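Local coordinates for HepC.19480.a.B1 (Helicobacter pylori, PDB 6MTZ), which is of unknown function but is probably a member of the DHH/DHHA1 phosphoesterase family, at residues A[131-134]-A[135-139]; A[143-146]-A[147-151]; A[251-254]-A[255-259]. One frame throughout, in Å; residues are numbered along the deposited sequence.

Contact 1 (A[131-134]-A[135-139]); sequences EFLK and KHYAI. With EDO (1,2-ethanediol), chain C.
At the C-terminal end of helix 125-136, an alpha-helix beside strand 95-102 of the parallel five-stranded sheet of an alpha/beta domain, Tyr137 N reaches back to Leu133 O (2.7 Å), nearly in line with that C=O bond, while His136 N approaches the same oxygen from above the carbonyl plane. Leu133 O thus takes two backbone donors where Tyr137 is the first residue to leave helical torsions. Two residues earlier, Lys135 N bonds to Glu131 O in the ordinary helical way (3.1 Å).

The imidazole of His136 adds a side-chain donor to this end. With CG beside its own backbone N (chi1 -64°), the ring turns back along the helix, and ND1 donates to Phe132 O at 2.9 Å. The oxygen lies close to the imidazole plane, and the bond is fairly straight at nitrogen (160°). It strengthens the hold on Phe132 O, which the backbone N of His136 reaches only weakly. ND1 also lies over one face of the Phe132 ring, toward its rim, the two ring planes inclined at 47°; the Phe132 side chain meets Gln99 and Leu101 of strand 95-102. The bond to Phe132 O would hold the imidazole against rotation and is consistent with a proton on ND1.

On another side of the helix, CD2 of Leu133 packs on CD2 of Tyr137 (4.1 Å). Phe31 and Phe32 cover this pair, the latter meeting the Tyr137 ring edge-to-face. The Glu131 carboxylate is divided between partners: OE2 forms a salt bridge with Arg123, whereas OE1 accepts a hydrogen bond from O2 of the bound 1,2-ethanediol at 2.9 Å.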
ATOM      1  N   GLU A 131      13.108  15.114  11.326  1.00 25.83           N
ATOM      2  CA  GLU A 131      13.728  16.369  11.733  1.00 35.60           C
ATOM      3  C   GLU A 131      12.976  17.561  11.158  1.00 34.35           C
ATOM      4  O   GLU A 131      12.822  18.586  11.833  1.00 28.82           O
ATOM      5  CB  GLU A 131      15.212  16.364  11.349  1.00 30.45           C
ATOM      6  CG  GLU A 131      16.026  15.666  12.463  1.00 50.65           C
ATOM      7  CD  GLU A 131      17.372  15.077  12.051  1.00 58.99           C
ATOM      8  OE1 GLU A 131      17.976  14.403  12.910  1.00 61.87           O
ATOM      9  OE2 GLU A 131      17.832  15.270  10.907  1.00 54.26           O
ATOM     10  N   PHE A 132      12.431  17.427   9.949  1.00 29.57           N
ATOM     11  CA  PHE A 132      11.613  18.507   9.398  1.00 23.31           C
ATOM     12  C   PHE A 132      10.333  18.709  10.209  1.00 21.71           C
ATOM     13  O   PHE A 132       9.969  19.842  10.536  1.00 26.72           O
ATOM     14  CB  PHE A 132      11.282  18.231   7.926  1.00 22.54           C
ATOM     15  CG  PHE A 132      10.277  19.187   7.349  1.00 27.14           C
ATOM     16  CD1 PHE A 132      10.671  20.451   6.900  1.00 29.48           C
ATOM     17  CD2 PHE A 132       8.948  18.828   7.234  1.00 26.36           C
ATOM     18  CE1 PHE A 132       9.746  21.328   6.353  1.00 24.74           C
ATOM     19  CE2 PHE A 132       8.009  19.712   6.696  1.00 28.06           C
ATOM     20  CZ  PHE A 132       8.402  20.954   6.268  1.00 29.46           C
ATOM     21  N   LEU A 133       9.616  17.625  10.520  1.00 26.97           N
ATOM     22  CA  LEU A 133       8.381  17.784  11.286  1.00 27.10           C
ATOM     23  C   LEU A 133       8.673  18.281  12.699  1.00 25.15           C
ATOM     24  O   LEU A 133       7.975  19.167  13.207  1.00 26.57           O
ATOM     25  CB  LEU A 133       7.596  16.459  11.321  1.00 19.71           C
ATOM     26  CG  LEU A 133       7.121  15.966   9.951  1.00 22.25           C
ATOM     27  CD1 LEU A 133       6.192  14.752  10.083  1.00 30.38           C
ATOM     28  CD2 LEU A 133       6.426  17.101   9.197  1.00 20.44           C
ATOM     29  N   LYS A 134       9.702  17.728  13.348  1.00 24.29           N
ATOM     30  CA  LYS A 134      10.004  18.127  14.722  1.00 26.17           C
ATOM     31  C   LYS A 134      10.350  19.609  14.804  1.00 24.83           C
ATOM     32  O   LYS A 134       9.979  20.288  15.770  1.00 30.19           O
ATOM     33  CB  LYS A 134      11.147  17.279  15.283  1.00 24.70           C
ATOM     34  CG  LYS A 134      11.410  17.482  16.773  1.00 30.50           C
ATOM     35  CD  LYS A 134      10.275  16.954  17.663  1.00 21.20           C
ATOM     36  CE  LYS A 134      10.588  17.228  19.148  1.00 26.79           C
ATOM     37  NZ  LYS A 134       9.558  16.681  20.112  1.00 21.86           N
ATOM     38  N   LYS A 135      11.057  20.134  13.795  1.00 25.85           N
ATOM     39  CA  LYS A 135      11.423  21.548  13.820  1.00 25.40           C
ATOM     40  C   LYS A 135      10.201  22.456  13.745  1.00 30.88           C
ATOM     41  O   LYS A 135      10.234  23.574  14.280  1.00 25.77           O
ATOM     42  CB  LYS A 135      12.400  21.884  12.683  1.00 29.91           C
ATOM     43  CG  LYS A 135      13.815  21.343  12.903  1.00 36.31           C
ATOM     44  CD  LYS A 135      14.886  22.327  12.489  1.00 55.07           C
ATOM     45  CE  LYS A 135      15.575  21.938  11.207  1.00 60.26           C
ATOM     46  NZ  LYS A 135      16.829  22.739  11.017  1.00 56.98           N
ATOM     47  N   HIS A 136       9.108  21.991  13.129  1.00 29.40           N
ATOM     48  CA  HIS A 136       7.985  22.867  12.807  1.00 31.62           C
ATOM     49  C   HIS A 136       6.691  22.555  13.545  1.00 35.60           C
ATOM     50  O   HIS A 136       5.866  23.458  13.688  1.00 33.81           O
ATOM     51  CB  HIS A 136       7.719  22.854  11.288  1.00 25.01           C
ATOM     52  CG  HIS A 136       8.861  23.422  10.505  1.00 36.77           C
ATOM     53  ND1 HIS A 136       9.824  22.635   9.913  1.00 38.06           N
ATOM     54  CD2 HIS A 136       9.254  24.705  10.311  1.00 43.40           C
ATOM     55  CE1 HIS A 136      10.740  23.407   9.352  1.00 48.13           C
ATOM     56  NE2 HIS A 136      10.419  24.668   9.584  1.00 45.44           N
ATOM     57  N   TYR A 137       6.494  21.328  14.029  1.00 25.92           N
ATOM     58  CA  TYR A 137       5.231  20.935  14.635  1.00 30.42           C
ATOM     59  C   TYR A 137       5.472  20.208  15.954  1.00 26.75           C
ATOM     60  O   TYR A 137       6.445  19.465  16.105  1.00 23.05           O
ATOM     61  CB  TYR A 137       4.441  20.029  13.671  1.00 25.69           C
ATOM     62  CG  TYR A 137       4.229  20.677  12.326  1.00 29.27           C
ATOM     63  CD1 TYR A 137       3.268  21.675  12.151  1.00 24.93           C
ATOM     64  CD2 TYR A 137       5.002  20.309  11.231  1.00 34.05           C
ATOM     65  CE1 TYR A 137       3.082  22.285  10.902  1.00 34.57           C
ATOM     66  CE2 TYR A 137       4.823  20.907   9.984  1.00 37.55           C
ATOM     67  CZ  TYR A 137       3.870  21.890   9.827  1.00 37.38           C
ATOM     68  OH  TYR A 137       3.703  22.467   8.588  1.00 46.95           O
ATOM     69  N   ALA A 138       4.562  20.417  16.903  1.00 23.55           N
ATOM     70  CA  ALA A 138       4.593  19.658  18.143  1.00 23.25           C
ATOM     71  C   ALA A 138       4.161  18.212  17.902  1.00 25.95           C
ATOM     72  O   ALA A 138       3.168  17.955  17.221  1.00 34.61           O
ATOM     73  CB  ALA A 138       3.674  20.310  19.184  1.00 24.30           C
ATOM     74  N   ILE A 139       4.906  17.259  18.467  1.00 27.33           N
ATOM     75  CA  ILE A 139       4.461  15.869  18.436  1.00 26.06           C
ATOM     76  C   ILE A 139       3.189  15.732  19.272  1.00 23.63           C
ATOM     77  O   ILE A 139       3.049  16.356  20.331  1.00 27.34           O
ATOM     78  CB  ILE A 139       5.570  14.924  18.936  1.00 27.56           C
ATOM     79  CG1 ILE A 139       5.137  13.465  18.739  1.00 22.73           C
ATOM     80  CG2 ILE A 139       5.943  15.211  20.409  1.00 21.88           C
ATOM     81  CD1 ILE A 139       6.269  12.482  18.843  1.00 25.66           C
TER
HETATM   82  C1  EDO C 601      16.580  10.483  15.767  1.00 51.55           C
HETATM   83  O1  EDO C 601      17.903   9.933  15.813  1.00 54.42           O
HETATM   84  C2  EDO C 601      16.427  11.376  14.535  1.00 54.57           C
HETATM   85  O2  EDO C 601      16.566  12.760  14.878  1.00 48.44           O

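Contact 2 (A[143-146]-A[147-151]); sequences KNTT and WLEPL
Asn144 O sits over one face of the Trp147 indole and accepts two backbone hydrogen bonds near the N-terminal end of helix 145-159. Leu148 N donates in the carbonyl plane at 2.8 Å, and Trp147 N comes from above that plane at 3.1 Å. Thr145 O is served by Glu149 N in an almost straight bond (175°). The series then breaks at Pro150, which has no N-H to give: its CG packs against Thr146 O at 3.2 Å, and the helix is kinked there. Beyond the break, Leu151 N bonds to Trp147 O and the helical pattern resumes.

Trp147 CG stands between its own backbone N and carbonyl carbon (chi1 62°), which folds the indole back alongside Asn144 until NE1 lies 3.5 Å from Asn144 CB. Asn144 ND2 is satisfied elsewhere, by Gln30 OE1. Similarly, Glu149 runs beside Thr145, its OE2 lying 3.4 Å from Thr145 CG2 and hydrogen-bonding to Tyr130 OH. Thr145 OG1 has a weak bond to Pro142 O.

This part of the helix is wedged between two others, with Trp147 and Leu148 packed on Leu26 of helix 19-29 and Thr145 and Leu148 on Tyr130 of helix 125-136.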
ATOM      1  N   LYS A 143       5.342  11.959  25.156  1.00 34.94           N
ATOM      2  CA  LYS A 143       5.943  10.765  25.739  1.00 34.80           C
ATOM      3  C   LYS A 143       6.508   9.817  24.689  1.00 34.13           C
ATOM      4  O   LYS A 143       7.394   9.026  25.015  1.00 34.92           O
ATOM      5  CB  LYS A 143       4.928  10.003  26.589  1.00 33.05           C
ATOM      6  N   ASN A 144       6.012   9.850  23.448  1.00 26.16           N
ATOM      7  CA  ASN A 144       6.446   8.841  22.481  1.00 28.08           C
ATOM      8  C   ASN A 144       7.860   9.077  21.973  1.00 30.45           C
ATOM      9  O   ASN A 144       8.443   8.162  21.383  1.00 30.24           O
ATOM     10  CB  ASN A 144       5.506   8.785  21.280  1.00 28.46           C
ATOM     11  CG  ASN A 144       4.145   8.252  21.636  1.00 27.16           C
ATOM     12  OD1 ASN A 144       3.927   7.821  22.753  1.00 30.76           O
ATOM     13  ND2 ASN A 144       3.219   8.285  20.683  1.00 24.12           N
ATOM     14  N   THR A 145       8.419  10.270  22.205  1.00 27.53           N
ATOM     15  CA  THR A 145       9.728  10.599  21.657  1.00 29.22           C
ATOM     16  C   THR A 145      10.798   9.609  22.107  1.00 22.48           C
ATOM     17  O   THR A 145      11.729   9.311  21.350  1.00 29.21           O
ATOM     18  CB  THR A 145      10.106  12.026  22.054  1.00 29.81           C
ATOM     19  OG1 THR A 145       9.112  12.937  21.552  1.00 22.65           O
ATOM     20  CG2 THR A 145      11.464  12.398  21.460  1.00 29.07           C
ATOM     21  N   THR A 146      10.668   9.058  23.312  1.00 27.89           N
ATOM     22  CA  THR A 146      11.733   8.199  23.814  1.00 21.21           C
ATOM     23  C   THR A 146      11.835   6.886  23.040  1.00 24.35           C
ATOM     24  O   THR A 146      12.900   6.263  23.048  1.00 29.42           O
ATOM     25  CB  THR A 146      11.531   7.943  25.311  1.00 42.73           C
ATOM     26  OG1 THR A 146      10.241   7.384  25.529  1.00 43.95           O
ATOM     27  CG2 THR A 146      11.617   9.246  26.077  1.00 50.06           C
ATOM     28  N   TRP A 147      10.763   6.441  22.372  1.00 26.02           N
ATOM     29  CA  TRP A 147      10.922   5.333  21.437  1.00 26.02           C
ATOM     30  C   TRP A 147      10.945   5.780  19.983  1.00 23.14           C
ATOM     31  O   TRP A 147      11.553   5.094  19.150  1.00 26.07           O
ATOM     32  CB  TRP A 147       9.831   4.266  21.632  1.00 27.87           C
ATOM     33  CG  TRP A 147       8.406   4.702  21.397  1.00 29.81           C
ATOM     34  CD1 TRP A 147       7.495   5.066  22.354  1.00 30.66           C
ATOM     35  CD2 TRP A 147       7.719   4.785  20.142  1.00 23.62           C
ATOM     36  NE1 TRP A 147       6.296   5.392  21.766  1.00 27.37           N
ATOM     37  CE2 TRP A 147       6.404   5.216  20.412  1.00 23.09           C
ATOM     38  CE3 TRP A 147       8.089   4.547  18.815  1.00 30.20           C
ATOM     39  CZ2 TRP A 147       5.462   5.399  19.413  1.00 19.68           C
ATOM     40  CZ3 TRP A 147       7.144   4.737  17.814  1.00 27.22           C
ATOM     41  CH2 TRP A 147       5.852   5.167  18.121  1.00 27.92           C
ATOM     42  N   LEU A 148      10.346   6.927  19.662  1.00 23.72           N
ATOM     43  CA  LEU A 148      10.259   7.332  18.265  1.00 26.65           C
ATOM     44  C   LEU A 148      11.633   7.696  17.700  1.00 25.78           C
ATOM     45  O   LEU A 148      11.979   7.285  16.581  1.00 20.35           O
ATOM     46  CB  LEU A 148       9.266   8.487  18.117  1.00 21.34           C
ATOM     47  CG  LEU A 148       9.105   8.985  16.676  1.00 22.04           C
ATOM     48  CD1 LEU A 148       8.706   7.841  15.742  1.00 22.66           C
ATOM     49  CD2 LEU A 148       8.081  10.090  16.614  1.00 28.22           C
ATOM     50  N   GLU A 149      12.447   8.443  18.466  1.00 27.26           N
ATOM     51  CA  GLU A 149      13.758   8.817  17.936  1.00 22.31           C
ATOM     52  C   GLU A 149      14.671   7.602  17.781  1.00 24.31           C
ATOM     53  O   GLU A 149      15.370   7.503  16.765  1.00 30.16           O
ATOM     54  CB  GLU A 149      14.416   9.905  18.795  1.00 20.75           C
ATOM     55  CG  GLU A 149      13.727  11.256  18.612  1.00 34.65           C
ATOM     56  CD  GLU A 149      14.387  12.387  19.379  1.00 39.59           C
ATOM     57  OE1 GLU A 149      15.401  12.143  20.065  1.00 46.99           O
ATOM     58  OE2 GLU A 149      13.885  13.528  19.296  1.00 34.07           O
ATOM     59  N   PRO A 150      14.699   6.654  18.726  1.00 24.23           N
ATOM     60  CA  PRO A 150      15.450   5.414  18.460  1.00 26.51           C
ATOM     61  C   PRO A 150      14.956   4.662  17.233  1.00 25.84           C
ATOM     62  O   PRO A 150      15.765   4.137  16.454  1.00 26.68           O
ATOM     63  CB  PRO A 150      15.234   4.609  19.747  1.00 26.34           C
ATOM     64  CG  PRO A 150      15.141   5.668  20.787  1.00 33.61           C
ATOM     65  CD  PRO A 150      14.280   6.719  20.134  1.00 28.53           C
ATOM     66  N   LEU A 151      13.642   4.591  17.043  1.00 25.58           N
ATOM     67  CA  LEU A 151      13.113   3.924  15.856  1.00 24.76           C
ATOM     68  C   LEU A 151      13.578   4.626  14.587  1.00 23.39           C
ATOM     69  O   LEU A 151      13.970   3.972  13.612  1.00 26.58           O
ATOM     70  CB  LEU A 151      11.584   3.860  15.927  1.00 27.69           C
ATOM     71  CG  LEU A 151      10.834   2.965  14.921  1.00 33.72           C
ATOM     72  CD1 LEU A 151       9.491   2.556  15.478  1.00 32.21           C
ATOM     73  CD2 LEU A 151      10.615   3.671  13.595  1.00 34.75           C
TER

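Contact 3 (A[251-254]-A[255-259]); sequences SLKK and HDCSV
Helical backbone torsions from Lys254 to Asp256 curl the chain so that Cys257 and Ser258 return to the carbonyls of Lys253 and Lys254, and Ser258 then opens to an extended conformation (psi 135°). Its hydroxyl, held beside its own backbone N (chi1 -82°), is thereby aimed back at Lys254 O. This tight turn overlaps the end of a type I beta turn, Ser251 to Lys254, and completes the link from helix 238-251 to strand 258-261.

Two bonds close it. Cys257 N donates to Lys253 O at 3.0 Å, nearly along the line of the carbonyl bond, the i to i+4 bond of an alpha turn. One residue later, Ser258 N is poorly angled toward Lys254 O, and the side chain takes over: Ser258 OG donates to that oxygen at 2.6 Å, tilted moderately from the carbonyl plane. The Cys257 sulfur leans over the base of Lys253, with SG 3.7 Å from Lys253 CB. A water accepts from Asp256 N at 3.1 Å and reaches Leu252 O weakly, bridging the two turns.

Around the turn, Lys345 NZ of helix 341-353 binds Asp256 O, and Cys257 and Val259 pair by backbone bonds with Leu268 and Gly266 of strand 264-270. The Lys253 ammonium is weakly bonded to Met188 O, its NZ 6.5 Å from Asp256 OD2.

Between the two segments the turn is held by hydrogen bonds, with no charged pair in contact: the short serine bond commits the hydroxyl proton to Lys254 O, so that a side-chain donor finishes the turn just as the backbone straightens into the strand.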
ATOM      1  N   SER A 251     -15.845  -8.567   1.334  1.00 42.97           N
ATOM      2  CA  SER A 251     -17.299  -8.648   1.486  1.00 39.77           C
ATOM      3  C   SER A 251     -17.929  -7.265   1.520  1.00 35.88           C
ATOM      4  O   SER A 251     -19.077  -7.097   1.104  1.00 50.19           O
ATOM      5  CB  SER A 251     -17.668  -9.428   2.753  1.00 39.51           C
ATOM      6  OG  SER A 251     -17.385 -10.804   2.598  1.00 51.68           O
ATOM      7  N   LEU A 252     -17.180  -6.258   1.972  1.00 37.49           N
ATOM      8  CA  LEU A 252     -17.686  -4.893   1.957  1.00 42.30           C
ATOM      9  C   LEU A 252     -17.622  -4.244   0.580  1.00 48.01           C
ATOM     10  O   LEU A 252     -18.064  -3.101   0.441  1.00 48.54           O
ATOM     11  CB  LEU A 252     -16.904  -4.036   2.951  1.00 46.06           C
ATOM     12  CG  LEU A 252     -16.519  -4.651   4.302  1.00 48.06           C
ATOM     13  CD1 LEU A 252     -15.721  -3.635   5.101  1.00 45.46           C
ATOM     14  CD2 LEU A 252     -17.730  -5.125   5.091  1.00 52.40           C
ATOM     15  N   LYS A 253     -17.087  -4.931  -0.435  1.00 54.85           N
ATOM     16  CA  LYS A 253     -16.889  -4.366  -1.769  1.00 40.97           C
ATOM     17  C   LYS A 253     -17.800  -4.999  -2.812  1.00 43.69           C
ATOM     18  O   LYS A 253     -17.578  -4.801  -4.014  1.00 46.52           O
ATOM     19  CB  LYS A 253     -15.420  -4.534  -2.197  1.00 32.38           C
ATOM     20  CG  LYS A 253     -14.393  -3.722  -1.396  1.00 39.14           C
ATOM     21  CD  LYS A 253     -12.959  -4.096  -1.803  1.00 36.02           C
ATOM     22  CE  LYS A 253     -11.925  -3.412  -0.943  1.00 32.82           C
ATOM     23  NZ  LYS A 253     -11.873  -1.966  -1.255  1.00 42.56           N
ATOM     24  N   LYS A 254     -18.818  -5.755  -2.384  1.00 48.22           N
ATOM     25  CA  LYS A 254     -19.591  -6.574  -3.313  1.00 54.32           C
ATOM     26  C   LYS A 254     -20.219  -5.733  -4.412  1.00 55.94           C
ATOM     27  O   LYS A 254     -20.298  -6.162  -5.568  1.00 57.76           O
ATOM     28  CB  LYS A 254     -20.672  -7.361  -2.562  1.00 53.35           C
ATOM     29  CG  LYS A 254     -20.119  -8.459  -1.665  1.00 54.20           C
ATOM     30  CD  LYS A 254     -21.199  -9.396  -1.146  1.00 56.46           C
ATOM     31  CE  LYS A 254     -22.045  -8.756  -0.054  1.00 59.59           C
ATOM     32  NZ  LYS A 254     -22.977  -9.743   0.552  1.00 65.05           N
ATOM     33  N   HIS A 255     -20.652  -4.523  -4.082  1.00 60.16           N
ATOM     34  CA  HIS A 255     -21.363  -3.752  -5.089  1.00 65.16           C
ATOM     35  C   HIS A 255     -20.397  -3.152  -6.110  1.00 56.69           C
ATOM     36  O   HIS A 255     -20.685  -3.166  -7.309  1.00 65.99           O
ATOM     37  CB  HIS A 255     -22.249  -2.703  -4.403  1.00 74.72           C
ATOM     38  CG  HIS A 255     -23.380  -3.303  -3.611  1.00 83.43           C
ATOM     39  ND1 HIS A 255     -24.002  -2.643  -2.570  1.00 83.98           N
ATOM     40  CD2 HIS A 255     -23.995  -4.509  -3.709  1.00 80.50           C
ATOM     41  CE1 HIS A 255     -24.949  -3.415  -2.064  1.00 84.41           C
ATOM     42  NE2 HIS A 255     -24.964  -4.552  -2.737  1.00 82.46           N
ATOM     43  N   ASP A 256     -19.220  -2.689  -5.676  1.00 40.60           N
ATOM     44  CA  ASP A 256     -18.264  -2.137  -6.636  1.00 37.97           C
ATOM     45  C   ASP A 256     -17.582  -3.214  -7.478  1.00 40.14           C
ATOM     46  O   ASP A 256     -17.183  -2.937  -8.614  1.00 40.94           O
ATOM     47  CB  ASP A 256     -17.197  -1.298  -5.927  1.00 43.28           C
ATOM     48  CG  ASP A 256     -17.779  -0.067  -5.228  1.00 54.75           C
ATOM     49  OD1 ASP A 256     -18.814   0.450  -5.687  1.00 55.97           O
ATOM     50  OD2 ASP A 256     -17.203   0.381  -4.215  1.00 60.37           O
ATOM     51  N   CYS A 257     -17.430  -4.433  -6.965  1.00 34.55           N
ATOM     52  CA  CYS A 257     -16.596  -5.422  -7.641  1.00 42.41           C
ATOM     53  C   CYS A 257     -17.397  -6.500  -8.366  1.00 47.42           C
ATOM     54  O   CYS A 257     -16.811  -7.497  -8.808  1.00 35.71           O
ATOM     55  CB  CYS A 257     -15.628  -6.065  -6.645  1.00 40.26           C
ATOM     56  SG  CYS A 257     -14.567  -4.849  -5.810  1.00 38.79           S
ATOM     57  N   SER A 258     -18.710  -6.316  -8.521  1.00 32.86           N
ATOM     58  CA  SER A 258     -19.551  -7.335  -9.137  1.00 36.98           C
ATOM     59  C   SER A 258     -19.474  -7.248 -10.651  1.00 44.13           C
ATOM     60  O   SER A 258     -19.543  -6.159 -11.224  1.00 34.24           O
ATOM     61  CB  SER A 258     -20.997  -7.177  -8.697  1.00 39.78           C
ATOM     62  OG  SER A 258     -21.195  -7.771  -7.440  1.00 36.85           O
ATOM     63  N   VAL A 259     -19.338  -8.399 -11.297  1.00 39.71           N
ATOM     64  CA  VAL A 259     -19.327  -8.488 -12.749  1.00 46.41           C
ATOM     65  C   VAL A 259     -20.256  -9.627 -13.145  1.00 48.31           C
ATOM     66  O   VAL A 259     -20.541 -10.530 -12.354  1.00 37.96           O
ATOM     67  CB  VAL A 259     -17.899  -8.698 -13.305  1.00 46.09           C
ATOM     68  CG1 VAL A 259     -17.127  -7.386 -13.253  1.00 39.84           C
ATOM     69  CG2 VAL A 259     -17.162  -9.777 -12.500  1.00 30.26           C
TER
HETATM   70  O   HOH W   1     -19.459  -2.243  -2.612  1.00 49.39           O

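How the contacts relate
Contacts 1 and 2 are neighbours, their centres about 13 Å apart, and involve consecutive helices: the end of 125-136 and the start of 145-159. They touch directly through Ile139 CD1, which packs on Leu148 CD2 at 3.7 Å. The ethanediol also spans them: besides Glu131 it is hydrogen-bonded to Glu153 OE1, and it lies about 4 Å from the Pro150 side chain. It probably comes from the crystallisation liquor, so its position between the two helices does not by itself indicate a ligand site. The centres of contacts 1 and 3 are about 41 Å apart, as are those of contacts 2 and 3; contact 3 lies across the chain's centre, at the edge of the mixed sheet.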